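Long-range contacts in pseudouridine synthase (PDB 2AUS), which probably isomerises uridine to pseudouridine in RNA, as the archaeal Cbf5 member of the TruB family: residues I40-I44 with F226-D230; K84-P90 with L200-S205; M114-V120 with L191-H196; L250-K256 with P272-N278; G300-M304 with I316-V320. One frame throughout, in Å; residues are numbered along the deposited sequence.

Contact 1 of 5, residues I40-I44 with F226-D230; sequences IELHI and FWKED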
# COMPACT_ATOMS: atom_id res chain seq x y z
N ILE A 40 -30.76 7.10 -12.44
CA ILE A 40 -29.41 6.86 -11.93
C ILE A 40 -29.00 7.55 -10.63
O ILE A 40 -28.42 6.90 -9.75
CB ILE A 40 -28.34 7.15 -13.02
CG1 ILE A 40 -26.97 6.64 -12.54
CG2 ILE A 40 -28.28 8.63 -13.34
CD1 ILE A 40 -26.97 5.17 -12.14
N GLU A 41 -29.29 8.83 -10.48
CA GLU A 41 -28.95 9.54 -9.25
C GLU A 41 -29.66 8.91 -8.05
O GLU A 41 -29.05 8.64 -7.02
CB GLU A 41 -29.34 11.01 -9.33
CG GLU A 41 -28.48 11.86 -10.23
CD GLU A 41 -27.04 11.92 -9.77
OE1 GLU A 41 -26.80 11.80 -8.54
OE2 GLU A 41 -26.15 12.10 -10.63
N LEU A 42 -30.96 8.68 -8.19
CA LEU A 42 -31.74 8.08 -7.12
C LEU A 42 -31.25 6.68 -6.82
O LEU A 42 -31.19 6.26 -5.67
CB LEU A 42 -33.23 8.01 -7.49
CG LEU A 42 -34.07 9.25 -7.18
CD1 LEU A 42 -35.53 8.96 -7.54
CD2 LEU A 42 -33.95 9.59 -5.70
N HIS A 43 -30.90 5.95 -7.88
CA HIS A 43 -30.39 4.59 -7.77
C HIS A 43 -29.17 4.57 -6.85
O HIS A 43 -29.02 3.69 -5.99
CB HIS A 43 -30.00 4.08 -9.16
CG HIS A 43 -29.45 2.69 -9.16
ND1 HIS A 43 -30.22 1.58 -8.87
CD2 HIS A 43 -28.21 2.23 -9.45
CE1 HIS A 43 -29.48 0.49 -8.99
NE2 HIS A 43 -28.26 0.86 -9.34
N ILE A 44 -28.30 5.55 -7.03
CA ILE A 44 -27.09 5.64 -6.21
C ILE A 44 -27.44 6.10 -4.80
O ILE A 44 -26.88 5.60 -3.83
CB ILE A 44 -26.08 6.62 -6.87
CG1 ILE A 44 -25.55 5.99 -8.16
CG2 ILE A 44 -24.94 6.93 -5.90
CD1 ILE A 44 -24.51 6.83 -8.88
N PHE A 226 -16.97 6.34 -16.94
CA PHE A 226 -17.80 6.12 -18.12
C PHE A 226 -19.11 6.89 -18.01
O PHE A 226 -19.67 7.34 -19.01
CB PHE A 226 -18.09 4.62 -18.29
CG PHE A 226 -16.87 3.77 -18.53
CD1 PHE A 226 -16.93 2.39 -18.37
CD2 PHE A 226 -15.66 4.35 -18.91
CE1 PHE A 226 -15.81 1.60 -18.60
CE2 PHE A 226 -14.53 3.56 -19.15
CZ PHE A 226 -14.61 2.19 -18.99
N TRP A 227 -19.59 7.04 -16.78
CA TRP A 227 -20.83 7.77 -16.54
C TRP A 227 -20.61 9.27 -16.61
O TRP A 227 -21.21 9.95 -17.43
CB TRP A 227 -21.41 7.38 -15.18
CG TRP A 227 -22.65 8.12 -14.81
CD1 TRP A 227 -23.67 8.48 -15.65
CD2 TRP A 227 -23.03 8.58 -13.50
NE1 TRP A 227 -24.65 9.12 -14.95
CE2 TRP A 227 -24.29 9.20 -13.63
CE3 TRP A 227 -22.43 8.52 -12.24
CZ2 TRP A 227 -24.97 9.76 -12.54
CZ3 TRP A 227 -23.10 9.07 -11.15
CH2 TRP A 227 -24.36 9.69 -11.31
N LYS A 228 -19.74 9.79 -15.75
CA LYS A 228 -19.47 11.22 -15.69
C LYS A 228 -18.73 11.85 -16.87
O LYS A 228 -18.95 13.02 -17.17
CB LYS A 228 -18.73 11.54 -14.39
CG LYS A 228 -19.60 11.40 -13.16
CD LYS A 228 -20.82 12.31 -13.26
CE LYS A 228 -21.72 12.18 -12.04
NZ LYS A 228 -22.96 12.99 -12.20
N GLU A 229 -17.85 11.10 -17.53
CA GLU A 229 -17.11 11.65 -18.65
C GLU A 229 -17.72 11.28 -19.99
O GLU A 229 -17.86 12.12 -20.87
CB GLU A 229 -15.66 11.18 -18.64
CG GLU A 229 -14.88 11.46 -17.39
CD GLU A 229 -13.46 10.94 -17.47
OE1 GLU A 229 -13.28 9.74 -17.80
OE2 GLU A 229 -12.52 11.72 -17.21
N ASP A 230 -18.07 10.01 -20.15
CA ASP A 230 -18.62 9.52 -21.41
C ASP A 230 -20.15 9.48 -21.48
O ASP A 230 -20.71 9.15 -22.52
CB ASP A 230 -18.04 8.13 -21.70
CG ASP A 230 -16.52 8.13 -21.65
OD1 ASP A 230 -15.90 8.97 -22.33
OD2 ASP A 230 -15.93 7.29 -20.93
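Trp-227 reaches across from helix 217-228 to meet three side chains of another helix, Ile-40, Glu-41 and Ile-44. Its CG lies anti to the backbone N (chi1 177°), which carries the indole out toward helix 40-45. Ile-40 lies over one face of the six-membered ring, with CG1 4.1 Å from the ring centroid in a CH-pi contact. The CG2 branch of the same residue touches Trp-227 CZ2 at 3.6 Å. Glu-41 comes to the ring edge, its OE2 3.1 Å from Trp-227 CH2. Its carboxylate is turned 36° from the ring plane. The chain of Lys-228 folds back over the opposite face, and its NZ makes a long salt bridge of 3.7 Å to Glu-41 OE2. Ile-44 CD1 approaches the ring obliquely, 3.5 Å from Trp-227 CZ3. With an alanine in place of Trp-227, a gap would probably open between the helices, and Ile-40 and Ile-44 would lose their main partner here. This is a surface contact between helix 40-45 and helix 217-228. Helix 234-239 packs beside it, with Ile-236 touching both Ile-40 and Trp-227.

Contact 2 of 5, residues K84-P90 with L200-S205; sequences KVSGVLP and LRRTRS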
# COMPACT_ATOMS: atom_id res chain seq x y z
N LYS A 84 -6.58 -7.73 6.79
CA LYS A 84 -6.00 -8.77 5.94
C LYS A 84 -7.02 -9.58 5.16
O LYS A 84 -6.65 -10.28 4.22
CB LYS A 84 -5.17 -9.74 6.78
CG LYS A 84 -4.05 -9.09 7.59
CD LYS A 84 -3.33 -10.12 8.46
CE LYS A 84 -2.30 -9.45 9.37
NZ LYS A 84 -1.51 -10.45 10.16
N VAL A 85 -8.30 -9.50 5.53
CA VAL A 85 -9.34 -10.27 4.86
C VAL A 85 -9.90 -9.60 3.61
O VAL A 85 -10.10 -8.39 3.56
CB VAL A 85 -10.51 -10.55 5.83
CG1 VAL A 85 -11.54 -11.47 5.17
CG2 VAL A 85 -9.96 -11.18 7.11
N SER A 86 -10.17 -10.41 2.58
CA SER A 86 -10.72 -9.88 1.34
C SER A 86 -12.11 -10.48 1.11
O SER A 86 -12.58 -11.31 1.89
CB SER A 86 -9.81 -10.22 0.16
OG SER A 86 -9.88 -11.60 -0.14
N GLY A 87 -12.77 -10.04 0.04
CA GLY A 87 -14.08 -10.59 -0.27
C GLY A 87 -15.29 -9.68 -0.10
O GLY A 87 -15.19 -8.47 0.10
N VAL A 88 -16.46 -10.32 -0.17
CA VAL A 88 -17.75 -9.66 -0.07
C VAL A 88 -17.88 -8.65 1.05
O VAL A 88 -17.91 -8.99 2.24
CB VAL A 88 -18.86 -10.71 0.05
CG1 VAL A 88 -20.23 -10.03 0.14
CG2 VAL A 88 -18.81 -11.63 -1.17
N LEU A 89 -17.96 -7.39 0.67
CA LEU A 89 -18.12 -6.30 1.62
C LEU A 89 -19.26 -5.41 1.15
O LEU A 89 -19.06 -4.52 0.32
CB LEU A 89 -16.83 -5.47 1.73
CG LEU A 89 -16.95 -4.34 2.76
CD1 LEU A 89 -17.00 -4.94 4.16
CD2 LEU A 89 -15.79 -3.39 2.62
N PRO A 90 -20.48 -5.65 1.66
CA PRO A 90 -21.61 -4.81 1.24
C PRO A 90 -21.42 -3.39 1.76
O PRO A 90 -21.19 -3.17 2.95
CB PRO A 90 -22.81 -5.50 1.89
CG PRO A 90 -22.38 -6.92 1.97
CD PRO A 90 -20.94 -6.80 2.44
N LEU A 200 -7.89 -15.48 4.82
CA LEU A 200 -9.34 -15.54 4.92
C LEU A 200 -10.00 -14.67 3.85
O LEU A 200 -9.57 -13.55 3.61
CB LEU A 200 -9.78 -15.04 6.30
CG LEU A 200 -11.06 -15.58 6.94
CD1 LEU A 200 -11.80 -14.42 7.58
CD2 LEU A 200 -11.93 -16.28 5.91
N ARG A 201 -11.05 -15.19 3.22
CA ARG A 201 -11.78 -14.45 2.20
C ARG A 201 -13.27 -14.71 2.39
O ARG A 201 -13.71 -15.86 2.42
CB ARG A 201 -11.36 -14.91 0.80
CG ARG A 201 -12.14 -14.23 -0.33
CD ARG A 201 -11.68 -14.71 -1.70
NE ARG A 201 -12.56 -14.24 -2.77
CZ ARG A 201 -12.63 -12.97 -3.19
NH1 ARG A 201 -11.88 -12.05 -2.62
NH2 ARG A 201 -13.47 -12.63 -4.16
N ARG A 202 -14.05 -13.64 2.53
CA ARG A 202 -15.49 -13.80 2.69
C ARG A 202 -16.08 -13.98 1.29
O ARG A 202 -15.85 -13.17 0.40
CB ARG A 202 -16.10 -12.58 3.37
CG ARG A 202 -17.61 -12.70 3.56
CD ARG A 202 -18.23 -11.35 3.87
NE ARG A 202 -18.13 -11.03 5.28
CZ ARG A 202 -18.37 -9.84 5.81
NH1 ARG A 202 -18.74 -8.82 5.04
NH2 ARG A 202 -18.27 -9.69 7.12
N THR A 203 -16.85 -15.04 1.12
CA THR A 203 -17.45 -15.33 -0.17
C THR A 203 -18.94 -15.09 -0.16
O THR A 203 -19.59 -15.19 -1.20
CB THR A 203 -17.20 -16.79 -0.59
OG1 THR A 203 -17.73 -17.67 0.41
CG2 THR A 203 -15.71 -17.04 -0.75
N ARG A 204 -19.49 -14.76 1.00
CA ARG A 204 -20.91 -14.52 1.10
C ARG A 204 -21.33 -13.85 2.40
O ARG A 204 -20.82 -14.16 3.48
CB ARG A 204 -21.66 -15.84 0.94
CG ARG A 204 -23.17 -15.76 1.02
CD ARG A 204 -23.79 -17.05 0.50
NE ARG A 204 -25.25 -17.03 0.56
CZ ARG A 204 -26.01 -16.11 -0.04
NH1 ARG A 204 -25.46 -15.13 -0.74
NH2 ARG A 204 -27.33 -16.18 0.07
N SER A 205 -22.25 -12.90 2.29
CA SER A 205 -22.79 -12.21 3.45
C SER A 205 -24.26 -11.97 3.15
O SER A 205 -24.61 -11.08 2.36
CB SER A 205 -22.10 -10.87 3.69
OG SER A 205 -22.74 -10.22 4.78
O HOH W 1 -6.37 -13.10 4.90
O HOH W 2 -8.12 -13.05 1.32
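Arg-202 N gives the shortest backbone bond, 2.8 Å to Ser-86 O. Val-88 N returns a bond of 3.0 Å to Arg-202 O. A weak third bond joins Ser-86 N to Leu-200 O. Arg-201 reaches Ser-86 with its side chain, NH1 lying 3.2 Å from Ser-86 OG. Its chain is extended from CG to NE, and OG sits in the guanidinium plane, at the edge. NH2 of the same group forms salt bridges with Glu-210 and Asp-52, and NE bonds to an aromatic side chain of another protein chain. Two waters bridge the start of the pair. One links Lys-84 O to Leu-200 N, the other Ser-86 OG to Leu-200 O. Gly-87 passes so close to Arg-202 O, with CA at 3.2 Å, that a side chain would collide there. Its backbone angles also call for glycine. Farther out, Val-85 CG2 packs on Leu-200 CD1 at 3.8 Å. Val-88 CG2 lies 3.6 Å from Thr-203 C, and its CG1 faces Ser-205 CB. The Arg-202 chain bends at chi3 (-83°), and its NH2 makes a salt bridge to a phosphate ion, probably from the crystallisation liquor. The arrangement is two successive parallel beta bridges, with Ser-86 and Gly-87 opposite Arg-201 and Arg-202. It joins the sheet of strand 88-93 to the sheet of strand 195-205 in the synthase fold.

Contact 3 of 5, residues M114-V120 with L191-H196; sequences MHLHGDV and LGVGAH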
# COMPACT_ATOMS: atom_id res chain seq x y z
N MET A 114 -6.02 -22.79 6.39
CA MET A 114 -5.56 -23.10 7.74
C MET A 114 -4.20 -23.78 7.67
O MET A 114 -3.99 -24.70 6.88
CB MET A 114 -6.57 -24.02 8.43
CG MET A 114 -6.05 -24.67 9.71
SD MET A 114 -7.32 -25.64 10.55
CE MET A 114 -7.36 -27.14 9.53
N HIS A 115 -3.27 -23.31 8.50
CA HIS A 115 -1.95 -23.91 8.53
C HIS A 115 -1.75 -24.65 9.85
O HIS A 115 -1.74 -24.03 10.92
CB HIS A 115 -0.87 -22.83 8.38
CG HIS A 115 0.51 -23.39 8.32
ND1 HIS A 115 0.94 -24.20 7.29
CD2 HIS A 115 1.54 -23.30 9.19
CE1 HIS A 115 2.18 -24.59 7.54
NE2 HIS A 115 2.57 -24.06 8.68
N LEU A 116 -1.59 -25.96 9.79
CA LEU A 116 -1.38 -26.77 10.99
C LEU A 116 0.07 -26.65 11.44
O LEU A 116 0.98 -26.61 10.61
CB LEU A 116 -1.72 -28.23 10.71
CG LEU A 116 -3.19 -28.44 10.35
CD1 LEU A 116 -3.45 -29.90 10.05
CD2 LEU A 116 -4.07 -27.95 11.51
N HIS A 117 0.28 -26.59 12.75
CA HIS A 117 1.62 -26.46 13.30
C HIS A 117 2.32 -27.80 13.51
O HIS A 117 3.43 -27.87 14.03
CB HIS A 117 1.56 -25.68 14.62
CG HIS A 117 1.13 -24.26 14.45
ND1 HIS A 117 1.84 -23.35 13.70
CD2 HIS A 117 0.05 -23.59 14.92
CE1 HIS A 117 1.22 -22.18 13.72
NE2 HIS A 117 0.13 -22.30 14.45
N GLY A 118 1.66 -28.87 13.08
CA GLY A 118 2.22 -30.20 13.20
C GLY A 118 1.56 -31.12 12.20
O GLY A 118 0.42 -30.88 11.79
N ASP A 119 2.27 -32.17 11.79
CA ASP A 119 1.73 -33.11 10.81
C ASP A 119 0.55 -33.91 11.35
O ASP A 119 0.59 -34.44 12.46
CB ASP A 119 2.82 -34.07 10.34
CG ASP A 119 4.06 -33.33 9.85
OD1 ASP A 119 3.91 -32.38 9.06
OD2 ASP A 119 5.18 -33.71 10.27
N VAL A 120 -0.51 -33.97 10.55
CA VAL A 120 -1.72 -34.69 10.91
C VAL A 120 -2.18 -35.45 9.67
O VAL A 120 -2.19 -34.91 8.57
CB VAL A 120 -2.86 -33.71 11.33
CG1 VAL A 120 -4.10 -34.49 11.73
CG2 VAL A 120 -2.39 -32.83 12.48
N LEU A 191 -7.04 -31.09 16.88
CA LEU A 191 -6.06 -31.92 16.16
C LEU A 191 -4.84 -32.18 17.03
O LEU A 191 -4.02 -33.04 16.72
CB LEU A 191 -5.63 -31.22 14.87
CG LEU A 191 -6.70 -31.15 13.78
CD1 LEU A 191 -6.17 -30.37 12.60
CD2 LEU A 191 -7.10 -32.56 13.36
N GLY A 192 -4.73 -31.42 18.12
CA GLY A 192 -3.61 -31.58 19.03
C GLY A 192 -2.33 -30.87 18.64
O GLY A 192 -1.46 -30.66 19.48
N VAL A 193 -2.22 -30.48 17.37
CA VAL A 193 -1.01 -29.81 16.88
C VAL A 193 -1.10 -28.29 16.85
O VAL A 193 -0.08 -27.60 16.81
CB VAL A 193 -0.66 -30.30 15.47
CG1 VAL A 193 -0.52 -31.81 15.47
CG2 VAL A 193 -1.73 -29.86 14.47
N GLY A 194 -2.32 -27.76 16.87
CA GLY A 194 -2.48 -26.32 16.83
C GLY A 194 -2.57 -25.86 15.38
O GLY A 194 -2.00 -26.49 14.48
N ALA A 195 -3.30 -24.78 15.14
CA ALA A 195 -3.47 -24.27 13.79
C ALA A 195 -3.53 -22.75 13.75
O ALA A 195 -3.91 -22.10 14.72
CB ALA A 195 -4.72 -24.86 13.18
N HIS A 196 -3.13 -22.20 12.60
CA HIS A 196 -3.12 -20.76 12.39
C HIS A 196 -3.90 -20.45 11.12
O HIS A 196 -3.81 -21.19 10.13
CB HIS A 196 -1.67 -20.29 12.22
CG HIS A 196 -1.54 -18.83 11.91
ND1 HIS A 196 -1.80 -17.84 12.83
CD2 HIS A 196 -1.14 -18.20 10.78
CE1 HIS A 196 -1.58 -16.66 12.28
NE2 HIS A 196 -1.18 -16.85 11.04
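Leu-116 and Leu-191 form the tight part of the contact. Their side chains cross at about a right angle, and Leu-116 CD2 comes within 3.4 Å of Leu-191 CD1, closer than usual. Ala-195 CB fits beside them, 3.6 Å from Leu-116 CD2 and 3.7 Å from Met-114 CG. Val-120 closes this side, with CG2 3.6 Å from Val-193 CG2. Helices 122-131 and 180-191 pack against this apolar face. The other face is looser. It carries His-115 and His-196, with His-117 of the following loop beside them, and His-117 and His-196 are exposed to solvent there. The His-117 ring lies obliquely against the backbone of Gly-194, its NE2 3.5 Å from His-196 CB. His-115 turns its ND1 to Asp-167. Between the faces runs a backbone ladder. His-115 N meets His-196 O at 2.7 Å, and His-196 N bonds back to His-115 O. His-117 N adds a bond to Gly-194 O. This is an antiparallel pairing of strands 108-116 and 195-205, which are neighbours in the six-stranded sheet of the synthase fold.

Contact 4 of 5, residues L250-K256 with P272-N278; sequences LPKIWIK and PGIVKLN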
# COMPACT_ATOMS: atom_id res chain seq x y z
N LEU A 250 -34.81 -11.00 4.64
CA LEU A 250 -35.64 -10.63 5.78
C LEU A 250 -37.12 -10.85 5.55
O LEU A 250 -37.59 -10.82 4.42
CB LEU A 250 -35.46 -9.16 6.15
CG LEU A 250 -34.11 -8.61 6.61
CD1 LEU A 250 -34.31 -7.17 7.03
CD2 LEU A 250 -33.58 -9.44 7.76
N PRO A 251 -37.87 -11.10 6.63
CA PRO A 251 -39.32 -11.31 6.55
C PRO A 251 -39.87 -9.94 6.12
O PRO A 251 -39.41 -8.90 6.60
CB PRO A 251 -39.71 -11.63 7.99
CG PRO A 251 -38.45 -12.17 8.59
CD PRO A 251 -37.40 -11.26 8.02
N LYS A 252 -40.85 -9.92 5.23
CA LYS A 252 -41.38 -8.64 4.78
C LYS A 252 -42.85 -8.42 5.03
O LYS A 252 -43.62 -9.37 5.18
CB LYS A 252 -41.10 -8.48 3.28
CG LYS A 252 -39.64 -8.51 2.93
CD LYS A 252 -39.42 -8.58 1.44
CE LYS A 252 -37.94 -8.69 1.12
NZ LYS A 252 -37.70 -8.78 -0.34
N ILE A 253 -43.24 -7.15 5.07
CA ILE A 253 -44.63 -6.74 5.24
C ILE A 253 -44.87 -5.69 4.16
O ILE A 253 -44.20 -4.66 4.13
CB ILE A 253 -44.88 -6.11 6.63
CG1 ILE A 253 -44.58 -7.14 7.72
CG2 ILE A 253 -46.35 -5.64 6.74
CD1 ILE A 253 -44.67 -6.59 9.14
N TRP A 254 -45.81 -5.97 3.27
CA TRP A 254 -46.15 -5.07 2.18
C TRP A 254 -47.33 -4.19 2.57
O TRP A 254 -48.36 -4.67 3.02
CB TRP A 254 -46.47 -5.90 0.93
CG TRP A 254 -45.26 -6.55 0.31
CD1 TRP A 254 -44.48 -6.03 -0.69
CD2 TRP A 254 -44.71 -7.84 0.62
NE1 TRP A 254 -43.50 -6.93 -1.03
CE2 TRP A 254 -43.61 -8.05 -0.24
CE3 TRP A 254 -45.04 -8.85 1.55
CZ2 TRP A 254 -42.84 -9.23 -0.23
CZ3 TRP A 254 -44.28 -10.03 1.57
CH2 TRP A 254 -43.18 -10.20 0.69
N ILE A 255 -47.18 -2.88 2.40
CA ILE A 255 -48.24 -1.98 2.81
C ILE A 255 -48.87 -1.13 1.73
O ILE A 255 -48.31 -0.93 0.65
CB ILE A 255 -47.74 -1.06 3.94
CG1 ILE A 255 -46.63 -0.14 3.41
CG2 ILE A 255 -47.20 -1.93 5.08
CD1 ILE A 255 -46.15 0.89 4.40
N LYS A 256 -50.07 -0.63 2.04
CA LYS A 256 -50.82 0.22 1.12
C LYS A 256 -50.09 1.52 0.90
O LYS A 256 -49.29 1.93 1.74
CB LYS A 256 -52.21 0.53 1.71
CG LYS A 256 -52.99 -0.68 2.13
CD LYS A 256 -54.34 -0.30 2.73
CE LYS A 256 -55.06 -1.54 3.25
NZ LYS A 256 -56.44 -1.24 3.74
N PRO A 272 -54.05 -2.01 9.83
CA PRO A 272 -54.89 -1.59 8.70
C PRO A 272 -54.12 -1.23 7.43
O PRO A 272 -54.69 -1.20 6.35
CB PRO A 272 -55.65 -0.39 9.26
CG PRO A 272 -55.73 -0.68 10.73
CD PRO A 272 -54.34 -1.19 11.03
N GLY A 273 -52.83 -0.95 7.58
CA GLY A 273 -52.03 -0.58 6.42
C GLY A 273 -51.38 -1.76 5.72
O GLY A 273 -50.80 -1.61 4.65
N ILE A 274 -51.49 -2.95 6.32
CA ILE A 274 -50.90 -4.15 5.75
C ILE A 274 -51.71 -4.78 4.62
O ILE A 274 -52.91 -5.00 4.76
CB ILE A 274 -50.69 -5.21 6.85
CG1 ILE A 274 -49.82 -4.62 7.96
CG2 ILE A 274 -50.09 -6.47 6.27
CD1 ILE A 274 -49.67 -5.51 9.17
N VAL A 275 -51.05 -5.07 3.51
CA VAL A 275 -51.72 -5.69 2.37
C VAL A 275 -51.44 -7.20 2.38
O VAL A 275 -52.36 -8.01 2.27
CB VAL A 275 -51.22 -5.09 1.04
CG1 VAL A 275 -51.72 -5.92 -0.14
CG2 VAL A 275 -51.70 -3.64 0.92
N LYS A 276 -50.17 -7.55 2.52
CA LYS A 276 -49.76 -8.94 2.56
C LYS A 276 -48.44 -9.00 3.33
O LYS A 276 -47.75 -7.99 3.47
CB LYS A 276 -49.58 -9.47 1.14
CG LYS A 276 -48.63 -8.64 0.31
CD LYS A 276 -48.76 -8.94 -1.18
CE LYS A 276 -47.78 -8.11 -1.98
NZ LYS A 276 -47.91 -8.36 -3.43
N LEU A 277 -48.09 -10.19 3.81
CA LEU A 277 -46.86 -10.38 4.57
C LEU A 277 -46.37 -11.82 4.58
O LEU A 277 -47.10 -12.74 4.23
CB LEU A 277 -47.03 -9.90 6.02
CG LEU A 277 -48.32 -10.05 6.85
CD1 LEU A 277 -49.13 -11.26 6.47
CD2 LEU A 277 -47.92 -10.10 8.33
N ASN A 278 -45.11 -12.00 4.96
CA ASN A 278 -44.52 -13.32 5.03
C ASN A 278 -45.06 -14.06 6.24
O ASN A 278 -45.42 -13.44 7.25
CB ASN A 278 -43.00 -13.23 5.14
CG ASN A 278 -42.35 -12.93 3.82
OD1 ASN A 278 -41.36 -12.20 3.76
ND2 ASN A 278 -42.88 -13.50 2.74
O HOH W 3 -39.29 -12.39 1.91
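A classic beta bulge marks this antiparallel strand pair of the PUA domain. Val-275 and Lys-276 both face Trp-254, whose O takes a bond of 2.8 Å from Val-275 N and a weak one from Lys-276 N. Trp-254 N bonds in turn to Lys-276 O. At one end, Asn-278 N meets Lys-252 O and Asn-278 OD1 accepts Lys-252 N at 2.8 Å. At the other, Lys-256 N bonds to Gly-273 O at 2.9 Å. Trp-254 is the centre of the side-chain contacts. Lys-276 stretches over one face, with CE 4.0 Å from the five-membered ring centroid and NZ at 5.0 Å in a cation-pi contact. Lys-252 CB lies over the opposite face. Asn-278 ND2 stands at the ring edge, its amide turned 83° from the indole, and bonds to Glu-17 O. Trp-254 NE1 is held by Asp-294. A serine at Trp-254 would probably leave the Lys-276 chain free to turn and Asp-294 without its indole partner. On the other side of the sheet, Ile-253 CG2 packs on Ile-274 CG1 at 3.8 Å, and helix 306-311 lies against this pair. The chemistry is thus divided. Aliphatic side chains meet the helix, while on the other side Lys-276 brings both its carbon chain and its amine to the indole.

Contact 5 of 5, residues G300-M304 with I316-V320; sequences GKAMM and IAVDV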
# COMPACT_ATOMS: atom_id res chain seq x y z
N GLY A 300 -37.88 -2.49 10.81
CA GLY A 300 -38.50 -2.36 12.11
C GLY A 300 -38.58 -3.66 12.88
O GLY A 300 -38.20 -4.72 12.38
N LYS A 301 -39.09 -3.56 14.10
CA LYS A 301 -39.25 -4.71 14.97
C LYS A 301 -40.72 -5.07 14.98
O LYS A 301 -41.56 -4.22 15.28
CB LYS A 301 -38.77 -4.38 16.38
CG LYS A 301 -38.72 -5.57 17.32
CD LYS A 301 -38.43 -5.14 18.77
CE LYS A 301 -37.08 -4.44 18.92
NZ LYS A 301 -35.92 -5.36 18.68
N ALA A 302 -41.04 -6.30 14.63
CA ALA A 302 -42.43 -6.74 14.62
C ALA A 302 -42.97 -6.69 16.05
O ALA A 302 -42.28 -7.09 16.98
CB ALA A 302 -42.53 -8.16 14.08
N MET A 303 -44.19 -6.18 16.20
CA MET A 303 -44.82 -6.07 17.51
C MET A 303 -45.80 -7.22 17.73
O MET A 303 -46.27 -7.45 18.84
CB MET A 303 -45.54 -4.73 17.65
CG MET A 303 -44.58 -3.56 17.74
SD MET A 303 -43.38 -3.75 19.09
CE MET A 303 -41.93 -4.25 18.22
N MET A 304 -46.11 -7.92 16.65
CA MET A 304 -47.00 -9.06 16.72
C MET A 304 -46.57 -10.10 15.70
O MET A 304 -45.64 -9.87 14.92
CB MET A 304 -48.46 -8.65 16.51
CG MET A 304 -48.73 -7.59 15.46
SD MET A 304 -50.50 -7.14 15.41
CE MET A 304 -50.57 -5.89 16.68
N ILE A 316 -50.53 -1.50 16.66
CA ILE A 316 -49.24 -1.29 16.02
C ILE A 316 -48.66 -2.64 15.63
O ILE A 316 -48.45 -3.51 16.48
CB ILE A 316 -48.28 -0.56 16.96
CG1 ILE A 316 -48.84 0.83 17.27
CG2 ILE A 316 -46.90 -0.46 16.33
CD1 ILE A 316 -48.01 1.62 18.26
N ALA A 317 -48.40 -2.82 14.34
CA ALA A 317 -47.85 -4.08 13.86
C ALA A 317 -46.33 -4.04 13.90
O ALA A 317 -45.68 -5.05 14.17
CB ALA A 317 -48.34 -4.35 12.44
N VAL A 318 -45.75 -2.87 13.63
CA VAL A 318 -44.30 -2.74 13.64
C VAL A 318 -43.78 -1.45 14.24
O VAL A 318 -44.29 -0.36 13.95
CB VAL A 318 -43.71 -2.83 12.21
CG1 VAL A 318 -42.19 -2.71 12.27
CG2 VAL A 318 -44.12 -4.13 11.54
N ASP A 319 -42.77 -1.57 15.09
CA ASP A 319 -42.14 -0.40 15.69
C ASP A 319 -40.99 -0.04 14.76
O ASP A 319 -39.94 -0.67 14.77
CB ASP A 319 -41.60 -0.71 17.09
CG ASP A 319 -42.51 -0.20 18.18
OD1 ASP A 319 -42.91 0.98 18.10
OD2 ASP A 319 -42.82 -0.96 19.12
N VAL A 320 -41.22 0.98 13.94
CA VAL A 320 -40.22 1.42 12.97
C VAL A 320 -38.96 1.96 13.62
O VAL A 320 -39.01 2.87 14.44
CB VAL A 320 -40.83 2.48 12.02
CG1 VAL A 320 -39.78 2.96 11.04
CG2 VAL A 320 -42.02 1.88 11.28
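Strands 300-302 and 316-320 run antiparallel, their short axes 149° apart and 4.6 Å at closest approach. Lys-301 and Asp-319 form the hydrogen-bonded pair. Lys-301 N lies 3.1 Å from Asp-319 O, and Asp-319 N bonds to Lys-301 O at 2.9 Å. Past the strand end, Met-303 N continues the ladder to Ala-317 O at 2.8 Å. Gly-300 pairs with Val-320, and its CA is 3.7 Å from Val-318 CG1. Chi1 of Met-303 (-70°) puts its CG 4.1 Å from Ile-316 CG2. Met-304 CG lies near Ala-317 CB, and Met-309 of helix 306-311 touches both residues. Ala-317 and Val-318 both face Leu-269 in a classic beta bulge on the far edge of their strand. The chemistry implies that main-chain bonds do most of the joining, with glycine at Gly-300, where a side chain would collide with Val-318, and methionines filling in beyond the strand end.

In the fold
Contact 2 is the buried one, about 13 Å from the chain centre, and it mixes backbone bonds with arginine ion pairs. Contact 1 is at the surface and joins two helices through an indole, without a hydrogen bond between its segments. Contacts 3, 4 and 5 are partly buried. Contacts 2 and 3 both use strand 195-205. Contact 3 pairs antiparallel with the start of the strand, contact 2 in parallel with its last residues, and their centres are about 24 Å apart. Contacts 4 and 5 share the PUA sheet and touch, Ile-253 CD1 lying 3.5 Å from Val-318 CG2. Contact 4 adds lysine and tryptophan chemistry, while contact 5 relies on small residues and methionines.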